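Local coordinates for protein putative tryptophan halogenase (Xanthomonas campestris pv. campestris, PDB 6Y1W) that is a flavin-dependent halogenase that probably uses reduced FAD to halogenate an aromatic substrate, at residues 59-64 with 162-167; 246-251 with 287-292; 231-236 with 328-333; 17-22 with 217-222. All blocks are in the same frame, centred on the assembly; numbering follows the deposited sequence.

Contact 1 of 4, residues 59-64 with 162-167; sequences GEATIP and AYHLDA. With BUD ((2S,3S)-butane-2,3-diol), chain H.
Antiparallel pairing joins the edge strand 59-61 to 162-166, the middle strand of a small three-stranded sheet whose other edge, 87-89, ends at K89, the predicted active-site lysine. E60 and L165 form the hydrogen-bonded pair: E60 N to L165 O and L165 N to E60 O both measure 2.8 Å. Where strand 59-61 ends, T62 takes over with its side chain. Its OG1 sits between the backbone N and the carbonyl carbon (chi1 56°), which turns it onto Y163 O at 2.7 Å; the weak bond from T62 N ends on the same oxygen. T62 CG2 meanwhile lies 3.8 Å from L165 CD2, the two side chains crossing at about a right angle. Further on, A162 CB presses against the backbone of I63, 3.3 Å from its C atom. On the face of A61 and H164, A61 CB approaches the imidazole at its edge, 3.8 Å from CD2, while H164 ND1 and NE2 bond to T87 and T264. I63 CB lies 3.8 Å from C1 of a butanediol (BUD), which P64 also borders. E60 reaches N350 with OE2 and packs on I351, a predicted FAD-binding residue. Y163 O thus receives the T62 hydroxyl and, weakly, the T62 N-H, extending the pairing past the regular strand, and T62 O accepts from K89 NZ, so the same residue probably helps to place the lysine.

Contact 2 of 4, residues 246-251 with 287-292; sequences ADSALA and IVYSSR
Y289 and S248 bury the most surface here, and they meet ring to methylene: S248 CB stands over one face of the tyrosine ring, 3.6 Å from its centroid and 20° off the normal, a CH-pi contact. The ring reaches back over its partner because Y289 CG lies between the backbone N and the carbonyl carbon (chi1 65°). Beyond the ring, two waters lead from Y289 OH, one to A249 O and one to S248 OG, each bridge containing one weak bond. On the same face L250 CB rests 3.9 Å from I287 CG2, and helix 296-306 packs against this side of the sheet. Just before strand 248-254, D247 binds the turn that follows Y289. Its OD2 uses the syn lone pair to accept from S291 OG at 2.6 Å, while OD1 accepts from S291 N at 2.9 Å; S248 OG also donates to OD1, from the face opposite to S291 N. Three donors therefore fix the rotation of the carboxylate, with R319 a long, weak ion partner. On the face that carries V288 and A249, V288 CG1 meets A246 CB at 3.6 Å. Y289 O takes D247 N at 2.9 Å and, weakly, S248 N. Two residues set against one make this a classic beta bulge, ending an antiparallel pair in the large mixed sheet, where I287 and Y289 also line a butanediol pocket.

Contact 3 of 4, residues 231-236 with 328-333; sequences QTLGVG and VWEKNC
The chain at L233, just beyond helix 227-232, runs past a tight hairpin at a CA-CA distance of 7.6 Å from E330, too wide for strand pairing. G234 leaves the helical conformation with a positive phi of 70°, and the segment then extends through V235. Across from it, residues 330-333 form a type II' beta turn, with E330 N bonded to C333 O and C333 N to E330 O. Its strands, 333-335 and the outermost 329-330, are the last two of the eight-stranded nucleotide-binding sheet. L233 CD1 lies 3.6 Å from C333 CB and 3.7 Å from E330 O, while its CD2 comes loosely against K331 CD. V235 CG2 meets E330 CG at 3.6 Å, the two side chains crossing obliquely. E330 CG, anti to the backbone N (chi1 172°), faces the valine, and the bend at chi2 (84°) turns the carboxylate off to other partners: OE1 forms a salt bridge with R327, and OE2 accepts from a water at 3.0 Å. That water also donates to L233 O at 2.9 Å. Helix exit and sheet edge are thus joined by apolar contacts with a water bridge at the side, and the carboxylate keeps its polar partners while its methylene groups serve as hydrophobic surface.

Contact 4 of 4, residues 17-22 with 217-222; sequences RRVVIA and LFLDCT
Two central parallel strands of the Rossmann-type nucleotide-binding domain, 18-22 and 217-220, pair here; the first runs into the glycine-rich turn and helix 25-39, where FAD is predicted to bind. The axes of these short strand segments approach to 4.7 Å at 18°. The ladder alternates from strand to strand: L217 N to R18 O, V20 N to L217 O, L219 N to V20 O, A22 N to L219 O, and C221 N to A22 O. On the face turned to helix 25-39, I21 and L219 lie side by side, I21 CG1 3.8 Å from L219 CD1, and V19 lies across L219, CG1 against CG. I21 CG2 then reaches SG of C221 at 4.0 Å, a residue whose side chain also touches A27. On the other face V20 and F218 point the same way, with V20 CB 3.6 Å from F218 CD2, and L205 of strand 202-207 touches both. At the C-terminal end T222 CG2 rests on A22, 3.7 Å from its CB. D220 anchors this end: its OD2 accepts from the backbone N atoms of L228 and I229, at the start of helix 227-232. An Asx turn completes it, D220 OD1 accepting from T222 N at 3.0 Å and, on its syn lone pair, from T222 OG1 at 2.6 Å.

In the fold
From the N terminus, strand 18-22 opens contact 4, which closes almost 200 residues later at 217-222 and sets the core of the nucleotide-binding sheet. Within that span lies contact 1, between 59-64 and 162-167, which pairs two strands of the small sheet beside the predicted catalytic lysine. The chain then passes through helix 227-232 into contact 3, whose long loop to 328-333 encloses contact 2 in the large mixed sheet. Contacts 3 and 4 are neighbours, centres about 12 Å apart: N332 O probably bonds to F218 N, and the hairpin continues the same sheet as its last two strands. Contacts 1 and 2 do not touch, their nearest atoms about 7 Å apart.

Contact 1 of 4, residues 59-64 with 162-167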
loop_
_atom_site.group_PDB
_atom_site.type_symbol
_atom_site.label_atom_id
_atom_site.label_comp_id
_atom_site.label_asym_id
_atom_site.label_seq_id
_atom_site.Cartn_x
_atom_site.Cartn_y
_atom_site.Cartn_z
ATOM N N GLY A 59 7.114 32.121 1.424
ATOM C CA GLY A 59 7.580 31.051 2.333
ATOM C C GLY A 59 6.578 29.901 2.326
ATOM O O GLY A 59 5.382 30.122 2.399
ATOM N N GLU A 60 7.085 28.668 2.268
ATOM C CA GLU A 60 6.218 27.512 2.128
ATOM C C GLU A 60 6.730 26.361 2.976
ATOM O O GLU A 60 7.940 26.133 3.039
ATOM C CB GLU A 60 6.162 27.122 0.631
ATOM C CG GLU A 60 5.228 26.016 0.317
ATOM C CD GLU A 60 4.813 25.972 -1.168
ATOM O OE1 GLU A 60 5.131 26.874 -1.982
ATOM O OE2 GLU A 60 4.107 25.008 -1.505
ATOM N N ALA A 61 5.820 25.611 3.610
ATOM C CA ALA A 61 6.200 24.393 4.321
ATOM C C ALA A 61 6.025 23.147 3.423
ATOM O O ALA A 61 5.304 23.162 2.425
ATOM C CB ALA A 61 5.365 24.253 5.602
ATOM N N THR A 62 6.757 22.090 3.765
ATOM C CA THR A 62 6.834 20.883 2.940
ATOM C C THR A 62 6.674 19.663 3.848
ATOM O O THR A 62 6.484 19.773 5.078
ATOM C CB THR A 62 8.177 20.781 2.169
ATOM O OG1 THR A 62 9.271 20.851 3.090
ATOM C CG2 THR A 62 8.361 21.924 1.157
ATOM N N ILE A 63 6.695 18.488 3.240
ATOM C CA ILE A 63 6.591 17.232 3.988
ATOM C C ILE A 63 7.696 16.270 3.561
ATOM O O ILE A 63 8.432 16.558 2.594
ATOM C CB ILE A 63 5.174 16.635 3.848
ATOM C CG1 ILE A 63 4.752 16.506 2.401
ATOM C CG2 ILE A 63 4.141 17.532 4.596
ATOM C CD1 ILE A 63 3.357 15.813 2.290
ATOM N N PRO A 64 7.879 15.147 4.262
ATOM C CA PRO A 64 9.133 14.387 4.088
ATOM C C PRO A 64 9.332 13.790 2.713
ATOM O O PRO A 64 10.463 13.402 2.393
ATOM C CB PRO A 64 9.030 13.295 5.159
ATOM C CG PRO A 64 8.247 13.991 6.288
ATOM C CD PRO A 64 7.210 14.781 5.539
ATOM N N ALA A 162 10.978 17.552 7.439
ATOM C CA ALA A 162 10.946 18.182 6.123
ATOM C C ALA A 162 11.455 19.617 6.288
ATOM O O ALA A 162 12.264 19.870 7.196
ATOM C CB ALA A 162 9.542 18.142 5.517
ATOM N N TYR A 163 10.981 20.566 5.463
ATOM C CA TYR A 163 11.593 21.894 5.397
ATOM C C TYR A 163 10.553 23.002 5.382
ATOM O O TYR A 163 9.436 22.838 4.890
ATOM C CB TYR A 163 12.420 22.067 4.113
ATOM C CG TYR A 163 13.295 20.867 3.782
ATOM C CD1 TYR A 163 14.460 20.649 4.483
ATOM C CD2 TYR A 163 12.925 19.999 2.768
ATOM C CE1 TYR A 163 15.280 19.549 4.181
ATOM C CE2 TYR A 163 13.723 18.880 2.448
ATOM C CZ TYR A 163 14.907 18.694 3.141
ATOM O OH TYR A 163 15.651 17.585 2.780
ATOM N N HIS A 164 10.973 24.169 5.857
ATOM C CA HIS A 164 10.346 25.427 5.506
ATOM C C HIS A 164 11.272 26.088 4.500
ATOM O O HIS A 164 12.473 26.168 4.758
ATOM C CB HIS A 164 10.211 26.315 6.756
ATOM C CG HIS A 164 9.457 25.663 7.887
ATOM N ND1 HIS A 164 10.076 25.266 9.062
ATOM C CD2 HIS A 164 8.150 25.293 8.006
ATOM C CE1 HIS A 164 9.174 24.736 9.877
ATOM N NE2 HIS A 164 8.003 24.728 9.255
ATOM N N LEU A 165 10.739 26.560 3.364
ATOM C CA LEU A 165 11.643 27.068 2.343
ATOM C C LEU A 165 11.056 28.289 1.650
ATOM O O LEU A 165 9.859 28.567 1.723
ATOM C CB LEU A 165 12.005 25.989 1.293
ATOM C CG LEU A 165 10.835 25.280 0.580
ATOM C CD1 LEU A 165 10.222 26.173 -0.496
ATOM C CD2 LEU A 165 11.283 23.944 -0.046
ATOM N N ASP A 166 11.938 29.039 0.991
ATOM C CA ASP A 166 11.494 30.130 0.116
ATOM C C ASP A 166 11.205 29.517 -1.244
ATOM O O ASP A 166 12.109 28.988 -1.895
ATOM C CB ASP A 166 12.581 31.214 0.012
ATOM C CG ASP A 166 12.116 32.414 -0.828
ATOM O OD1 ASP A 166 11.790 32.220 -2.017
ATOM O OD2 ASP A 166 12.054 33.568 -0.321
ATOM N N ALA A 167 9.924 29.512 -1.660
ATOM C CA ALA A 167 9.554 28.816 -2.898
ATOM C C ALA A 167 10.134 29.463 -4.142
ATOM O O ALA A 167 10.478 28.759 -5.100
ATOM C CB ALA A 167 8.027 28.749 -3.031
HETATM C C1 BUD H . 3.336 13.924 5.843
HETATM O O1 BUD H . 1.668 14.103 7.524
HETATM C C2 BUD H . 2.141 13.244 6.513
HETATM O O2 BUD H . 1.496 11.177 7.680
HETATM C C3 BUD H . 2.578 11.906 7.120
HETATM C C4 BUD H . 3.235 11.060 6.023
#

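Contact 2 of 4, residues 246-251 with 287-292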
loop_
_atom_site.group_PDB
_atom_site.type_symbol
_atom_site.label_atom_id
_atom_site.label_comp_id
_atom_site.label_asym_id
_atom_site.label_seq_id
_atom_site.Cartn_x
_atom_site.Cartn_y
_atom_site.Cartn_z
ATOM N N ALA A 246 -12.895 27.589 2.636
ATOM C CA ALA A 246 -11.908 28.640 2.368
ATOM C C ALA A 246 -11.721 28.879 0.874
ATOM O O ALA A 246 -11.744 27.947 0.072
ATOM C CB ALA A 246 -10.576 28.236 3.002
ATOM N N ASP A 247 -11.546 30.147 0.511
ATOM C CA ASP A 247 -11.371 30.501 -0.896
ATOM C C ASP A 247 -10.502 31.740 -1.047
ATOM O O ASP A 247 -10.314 32.199 -2.186
ATOM C CB ASP A 247 -12.733 30.731 -1.562
ATOM C CG ASP A 247 -13.503 31.907 -0.951
ATOM O OD1 ASP A 247 -12.988 32.627 -0.076
ATOM O OD2 ASP A 247 -14.675 32.110 -1.336
ATOM N N SER A 248 -9.896 32.234 0.038
ATOM C CA SER A 248 -9.169 33.490 0.009
ATOM C C SER A 248 -7.974 33.399 0.959
ATOM O O SER A 248 -8.017 32.677 1.954
ATOM C CB SER A 248 -10.061 34.644 0.467
ATOM O OG SER A 248 -11.241 34.750 -0.336
ATOM N N ALA A 249 -6.935 34.179 0.664
ATOM C CA ALA A 249 -5.866 34.309 1.641
ATOM C C ALA A 249 -5.250 35.700 1.539
ATOM O O ALA A 249 -5.311 36.365 0.494
ATOM C CB ALA A 249 -4.771 33.263 1.443
ATOM N N LEU A 250 -4.635 36.125 2.639
ATOM C CA LEU A 250 -3.769 37.301 2.650
ATOM C C LEU A 250 -2.427 36.847 3.205
ATOM O O LEU A 250 -2.407 36.189 4.248
ATOM C CB LEU A 250 -4.310 38.399 3.579
ATOM C CG LEU A 250 -5.418 39.292 3.053
ATOM C CD1 LEU A 250 -6.092 40.036 4.220
ATOM C CD2 LEU A 250 -4.845 40.260 1.999
ATOM N N ALA A 251 -1.318 37.217 2.549
ATOM C CA ALA A 251 -0.014 36.717 2.978
ATOM C C ALA A 251 0.945 37.879 3.206
ATOM O O ALA A 251 0.890 38.887 2.498
ATOM C CB ALA A 251 0.577 35.741 1.946
ATOM N N ILE A 287 -3.320 34.422 6.310
ATOM C CA ILE A 287 -4.610 34.013 6.854
ATOM C C ILE A 287 -5.386 33.422 5.689
ATOM O O ILE A 287 -5.387 33.975 4.580
ATOM C CB ILE A 287 -5.367 35.164 7.564
ATOM C CG1 ILE A 287 -6.683 34.626 8.146
ATOM C CG2 ILE A 287 -5.650 36.386 6.640
ATOM C CD1 ILE A 287 -7.233 35.520 9.278
ATOM N N VAL A 288 -5.964 32.256 5.930
ATOM C CA VAL A 288 -6.760 31.523 4.963
ATOM C C VAL A 288 -8.191 31.644 5.437
ATOM O O VAL A 288 -8.465 31.318 6.586
ATOM C CB VAL A 288 -6.328 30.051 4.956
ATOM C CG1 VAL A 288 -7.329 29.187 4.162
ATOM C CG2 VAL A 288 -4.883 29.907 4.404
ATOM N N TYR A 289 -9.101 32.101 4.582
ATOM C CA TYR A 289 -10.453 32.335 5.086
ATOM C C TYR A 289 -11.486 32.146 3.983
ATOM O O TYR A 289 -11.160 31.941 2.818
ATOM C CB TYR A 289 -10.575 33.751 5.694
ATOM C CG TYR A 289 -10.396 34.871 4.694
ATOM C CD1 TYR A 289 -9.115 35.336 4.328
ATOM C CD2 TYR A 289 -11.496 35.527 4.154
ATOM C CE1 TYR A 289 -8.941 36.376 3.413
ATOM C CE2 TYR A 289 -11.338 36.568 3.246
ATOM C CZ TYR A 289 -10.082 36.993 2.879
ATOM O OH TYR A 289 -10.015 38.012 1.977
ATOM N N SER A 290 -12.761 32.199 4.385
ATOM C CA SER A 290 -13.880 32.013 3.467
ATOM C C SER A 290 -14.592 33.338 3.250
ATOM O O SER A 290 -15.136 33.912 4.206
ATOM C CB SER A 290 -14.881 30.994 4.001
ATOM O OG SER A 290 -15.990 30.930 3.102
ATOM N N SER A 291 -14.648 33.759 1.987
ATOM C CA SER A 291 -15.326 34.990 1.598
ATOM C C SER A 291 -16.822 34.920 1.865
ATOM O O SER A 291 -17.483 35.960 1.909
ATOM C CB SER A 291 -15.075 35.301 0.115
ATOM O OG SER A 291 -15.788 34.439 -0.787
ATOM N N ARG A 292 -17.365 33.726 2.044
ATOM C CA ARG A 292 -18.780 33.580 2.353
ATOM C C ARG A 292 -19.077 33.810 3.827
ATOM O O ARG A 292 -20.245 33.978 4.191
ATOM C CB ARG A 292 -19.249 32.196 1.897
ATOM C CG ARG A 292 -18.940 31.982 0.417
ATOM C CD ARG A 292 -19.577 30.728 -0.107
ATOM N NE ARG A 292 -19.028 29.560 0.562
ATOM C CZ ARG A 292 -19.668 28.876 1.504
ATOM N NH1 ARG A 292 -20.891 29.240 1.886
ATOM N NH2 ARG A 292 -19.085 27.827 2.063
HETATM O O HOH W 1 -16.536 29.495 0.032
HETATM O O HOH W 2 -11.886 37.280 -0.785
HETATM O O HOH W 3 -7.818 38.524 0.489
#

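Contact 3 of 4, residues 231-236 with 328-333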
loop_
_atom_site.group_PDB
_atom_site.type_symbol
_atom_site.label_atom_id
_atom_site.label_comp_id
_atom_site.label_asym_id
_atom_site.label_seq_id
_atom_site.Cartn_x
_atom_site.Cartn_y
_atom_site.Cartn_z
ATOM N N GLN A 231 -8.138 25.671 -20.622
ATOM C CA GLN A 231 -8.629 26.577 -21.658
ATOM C C GLN A 231 -8.643 25.919 -23.031
ATOM O O GLN A 231 -9.503 26.244 -23.859
ATOM C CB GLN A 231 -7.781 27.839 -21.699
ATOM C CG GLN A 231 -7.823 28.606 -20.351
ATOM C CD GLN A 231 -7.269 30.006 -20.432
ATOM O OE1 GLN A 231 -7.407 30.688 -21.445
ATOM N NE2 GLN A 231 -6.666 30.467 -19.348
ATOM N N THR A 232 -7.727 24.990 -23.289
ATOM C CA THR A 232 -7.621 24.335 -24.595
ATOM C C THR A 232 -8.367 23.008 -24.611
ATOM O O THR A 232 -9.266 22.804 -25.429
ATOM C CB THR A 232 -6.145 24.107 -24.978
ATOM O OG1 THR A 232 -5.439 25.349 -24.995
ATOM C CG2 THR A 232 -6.053 23.463 -26.377
ATOM N N LEU A 233 -8.027 22.100 -23.705
ATOM C CA LEU A 233 -8.628 20.776 -23.741
ATOM C C LEU A 233 -9.956 20.676 -22.987
ATOM O O LEU A 233 -10.629 19.644 -23.092
ATOM C CB LEU A 233 -7.627 19.756 -23.202
ATOM C CG LEU A 233 -6.334 19.647 -24.026
ATOM C CD1 LEU A 233 -5.352 18.715 -23.369
ATOM C CD2 LEU A 233 -6.643 19.134 -25.435
ATOM N N GLY A 234 -10.325 21.692 -22.206
ATOM C CA GLY A 234 -11.661 21.703 -21.623
ATOM C C GLY A 234 -11.928 20.678 -20.542
ATOM O O GLY A 234 -13.082 20.270 -20.359
ATOM N N VAL A 235 -10.898 20.218 -19.827
ATOM C CA VAL A 235 -11.111 19.266 -18.747
ATOM C C VAL A 235 -11.635 20.062 -17.557
ATOM O O VAL A 235 -11.016 21.044 -17.143
ATOM C CB VAL A 235 -9.806 18.540 -18.384
ATOM C CG1 VAL A 235 -10.051 17.549 -17.276
ATOM C CG2 VAL A 235 -9.172 17.872 -19.635
ATOM N N GLY A 236 -12.812 19.708 -17.077
ATOM C CA GLY A 236 -13.380 20.391 -15.933
ATOM C C GLY A 236 -12.756 19.914 -14.638
ATOM O O GLY A 236 -11.892 19.029 -14.618
ATOM N N VAL A 328 -6.133 14.324 -14.872
ATOM C CA VAL A 328 -4.930 15.153 -14.875
ATOM C C VAL A 328 -4.086 14.909 -16.116
ATOM O O VAL A 328 -3.318 15.801 -16.503
ATOM C CB VAL A 328 -4.109 14.939 -13.592
ATOM C CG1 VAL A 328 -4.866 15.571 -12.429
ATOM C CG2 VAL A 328 -3.890 13.479 -13.302
ATOM N N TRP A 329 -4.266 13.768 -16.779
ATOM C CA TRP A 329 -3.599 13.479 -18.042
ATOM C C TRP A 329 -4.709 13.357 -19.076
ATOM O O TRP A 329 -5.571 12.478 -18.961
ATOM C CB TRP A 329 -2.800 12.181 -17.960
ATOM C CG TRP A 329 -1.897 11.909 -19.165
ATOM C CD1 TRP A 329 -2.010 12.416 -20.422
ATOM C CD2 TRP A 329 -0.753 11.070 -19.163
ATOM N NE1 TRP A 329 -0.998 11.926 -21.224
ATOM C CE2 TRP A 329 -0.219 11.086 -20.483
ATOM C CE3 TRP A 329 -0.134 10.291 -18.191
ATOM C CZ2 TRP A 329 0.916 10.385 -20.830
ATOM C CZ3 TRP A 329 1.011 9.548 -18.550
ATOM C CH2 TRP A 329 1.506 9.602 -19.872
ATOM N N GLU A 330 -4.690 14.246 -20.059
ATOM C CA GLU A 330 -5.699 14.247 -21.122
ATOM C C GLU A 330 -4.940 14.331 -22.433
ATOM O O GLU A 330 -4.170 15.274 -22.629
ATOM C CB GLU A 330 -6.659 15.430 -20.941
ATOM C CG GLU A 330 -7.630 15.661 -22.089
ATOM C CD GLU A 330 -8.847 14.800 -21.969
ATOM O OE1 GLU A 330 -8.906 13.983 -21.024
ATOM O OE2 GLU A 330 -9.740 14.936 -22.830
ATOM N N LYS A 331 -5.158 13.349 -23.322
ATOM C CA LYS A 331 -4.443 13.309 -24.601
ATOM C C LYS A 331 -2.940 13.407 -24.327
ATOM O O LYS A 331 -2.407 12.567 -23.615
ATOM C CB LYS A 331 -4.925 14.413 -25.538
ATOM C CG LYS A 331 -6.469 14.371 -25.799
ATOM C CD LYS A 331 -6.890 15.192 -27.021
ATOM C CE LYS A 331 -8.384 14.991 -27.338
ATOM N NZ LYS A 331 -8.731 13.572 -27.150
ATOM N N ASN A 332 -2.248 14.392 -24.897
ATOM C CA ASN A 332 -0.801 14.507 -24.696
ATOM C C ASN A 332 -0.434 15.647 -23.744
ATOM O O ASN A 332 0.634 16.254 -23.877
ATOM C CB ASN A 332 -0.055 14.671 -26.028
ATOM C CG ASN A 332 -0.384 15.984 -26.749
ATOM O OD1 ASN A 332 -1.447 16.570 -26.576
ATOM N ND2 ASN A 332 0.554 16.463 -27.541
ATOM N N CYS A 333 -1.288 15.902 -22.758
ATOM C CA CYS A 333 -1.093 16.964 -21.781
ATOM C C CYS A 333 -1.213 16.405 -20.361
ATOM O O CYS A 333 -2.174 15.698 -20.044
ATOM C CB CYS A 333 -2.138 18.069 -21.995
ATOM S SG CYS A 333 -2.010 19.417 -20.790
HETATM O O HOH W 4 -9.910 17.333 -24.607
#

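Contact 4 of 4, residues 17-22 with 217-222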
loop_
_atom_site.group_PDB
_atom_site.type_symbol
_atom_site.label_atom_id
_atom_site.label_comp_id
_atom_site.label_asym_id
_atom_site.label_seq_id
_atom_site.Cartn_x
_atom_site.Cartn_y
_atom_site.Cartn_z
ATOM N N ARG A 17 9.630 12.562 -28.127
ATOM C CA ARG A 17 11.001 13.050 -28.121
ATOM C C ARG A 17 11.134 14.483 -27.676
ATOM O O ARG A 17 12.247 14.896 -27.341
ATOM C CB ARG A 17 11.622 12.937 -29.530
ATOM C CG ARG A 17 11.924 11.516 -29.939
ATOM C CD ARG A 17 12.992 10.866 -29.053
ATOM N NE ARG A 17 12.405 9.856 -28.170
ATOM C CZ ARG A 17 12.148 8.597 -28.527
ATOM N NH1 ARG A 17 11.592 7.764 -27.655
ATOM N NH2 ARG A 17 12.438 8.172 -29.751
ATOM N N ARG A 18 10.055 15.266 -27.709
ATOM C CA ARG A 18 10.097 16.679 -27.361
ATOM C C ARG A 18 9.049 16.915 -26.286
ATOM O O ARG A 18 7.867 16.596 -26.486
ATOM C CB ARG A 18 9.833 17.578 -28.585
ATOM C CG ARG A 18 10.841 17.369 -29.751
ATOM C CD ARG A 18 10.313 17.942 -31.079
ATOM N NE ARG A 18 8.986 17.397 -31.353
ATOM C CZ ARG A 18 8.177 17.807 -32.321
ATOM N NH1 ARG A 18 8.570 18.769 -33.151
ATOM N NH2 ARG A 18 6.971 17.251 -32.455
ATOM N N VAL A 19 9.480 17.451 -25.148
ATOM C CA VAL A 19 8.580 17.770 -24.040
ATOM C C VAL A 19 8.583 19.274 -23.846
ATOM O O VAL A 19 9.647 19.891 -23.728
ATOM C CB VAL A 19 8.988 17.066 -22.740
ATOM C CG1 VAL A 19 8.020 17.435 -21.585
ATOM C CG2 VAL A 19 9.026 15.548 -22.933
ATOM N N VAL A 20 7.391 19.861 -23.803
ATOM C CA VAL A 20 7.254 21.301 -23.638
ATOM C C VAL A 20 6.536 21.543 -22.305
ATOM O O VAL A 20 5.449 20.999 -22.080
ATOM C CB VAL A 20 6.483 21.932 -24.805
ATOM C CG1 VAL A 20 6.254 23.398 -24.522
ATOM C CG2 VAL A 20 7.270 21.735 -26.103
ATOM N N ILE A 21 7.149 22.331 -21.433
ATOM C CA ILE A 21 6.604 22.659 -20.107
ATOM C C ILE A 21 6.079 24.086 -20.176
ATOM O O ILE A 21 6.832 25.028 -20.444
ATOM C CB ILE A 21 7.685 22.517 -19.023
ATOM C CG1 ILE A 21 8.155 21.062 -18.996
ATOM C CG2 ILE A 21 7.133 22.905 -17.625
ATOM C CD1 ILE A 21 9.396 20.804 -18.142
ATOM N N ALA A 22 4.787 24.262 -19.979
ATOM C CA ALA A 22 4.168 25.590 -20.028
ATOM C C ALA A 22 4.063 26.123 -18.612
ATOM O O ALA A 22 3.320 25.568 -17.805
ATOM C CB ALA A 22 2.790 25.527 -20.690
ATOM N N LEU A 217 4.726 16.003 -25.981
ATOM C CA LEU A 217 4.080 15.886 -24.681
ATOM C C LEU A 217 4.210 17.249 -24.044
ATOM O O LEU A 217 5.275 17.858 -24.121
ATOM C CB LEU A 217 4.749 14.828 -23.819
ATOM C CG LEU A 217 4.239 14.702 -22.392
ATOM C CD1 LEU A 217 2.870 13.992 -22.388
ATOM C CD2 LEU A 217 5.270 13.870 -21.622
ATOM N N PHE A 218 3.133 17.719 -23.442
ATOM C CA PHE A 218 3.065 19.056 -22.887
ATOM C C PHE A 218 2.733 18.930 -21.414
ATOM O O PHE A 218 1.777 18.243 -21.060
ATOM C CB PHE A 218 1.989 19.897 -23.583
ATOM C CG PHE A 218 2.365 20.244 -25.020
ATOM C CD1 PHE A 218 2.196 19.316 -26.028
ATOM C CD2 PHE A 218 2.968 21.472 -25.312
ATOM C CE1 PHE A 218 2.576 19.620 -27.317
ATOM C CE2 PHE A 218 3.334 21.789 -26.600
ATOM C CZ PHE A 218 3.129 20.873 -27.605
ATOM N N LEU A 219 3.477 19.625 -20.572
ATOM C CA LEU A 219 3.130 19.670 -19.151
ATOM C C LEU A 219 2.507 21.024 -18.847
ATOM O O LEU A 219 3.136 22.070 -19.077
ATOM C CB LEU A 219 4.362 19.461 -18.275
ATOM C CG LEU A 219 5.214 18.220 -18.609
ATOM C CD1 LEU A 219 6.349 18.064 -17.565
ATOM C CD2 LEU A 219 4.351 16.968 -18.744
ATOM N N ASP A 220 1.285 21.023 -18.295
ATOM C CA ASP A 220 0.608 22.287 -17.974
ATOM C C ASP A 220 0.951 22.684 -16.544
ATOM O O ASP A 220 0.453 22.094 -15.581
ATOM C CB ASP A 220 -0.905 22.166 -18.138
ATOM C CG ASP A 220 -1.580 23.511 -18.079
ATOM O OD1 ASP A 220 -0.930 24.485 -17.598
ATOM O OD2 ASP A 220 -2.758 23.606 -18.453
ATOM N N CYS A 221 1.896 23.613 -16.424
ATOM C CA CYS A 221 2.283 24.209 -15.149
ATOM C C CYS A 221 1.881 25.679 -15.091
ATOM O O CYS A 221 2.581 26.506 -14.489
ATOM C CB CYS A 221 3.787 24.047 -14.923
ATOM S SG CYS A 221 4.281 22.334 -14.852
ATOM N N THR A 222 0.762 26.030 -15.722
ATOM C CA THR A 222 0.393 27.440 -15.816
ATOM C C THR A 222 -0.479 27.896 -14.668
ATOM O O THR A 222 -0.997 29.021 -14.724
ATOM C CB THR A 222 -0.288 27.760 -17.161
ATOM O OG1 THR A 222 -1.497 27.002 -17.330
ATOM C CG2 THR A 222 0.675 27.464 -18.291
#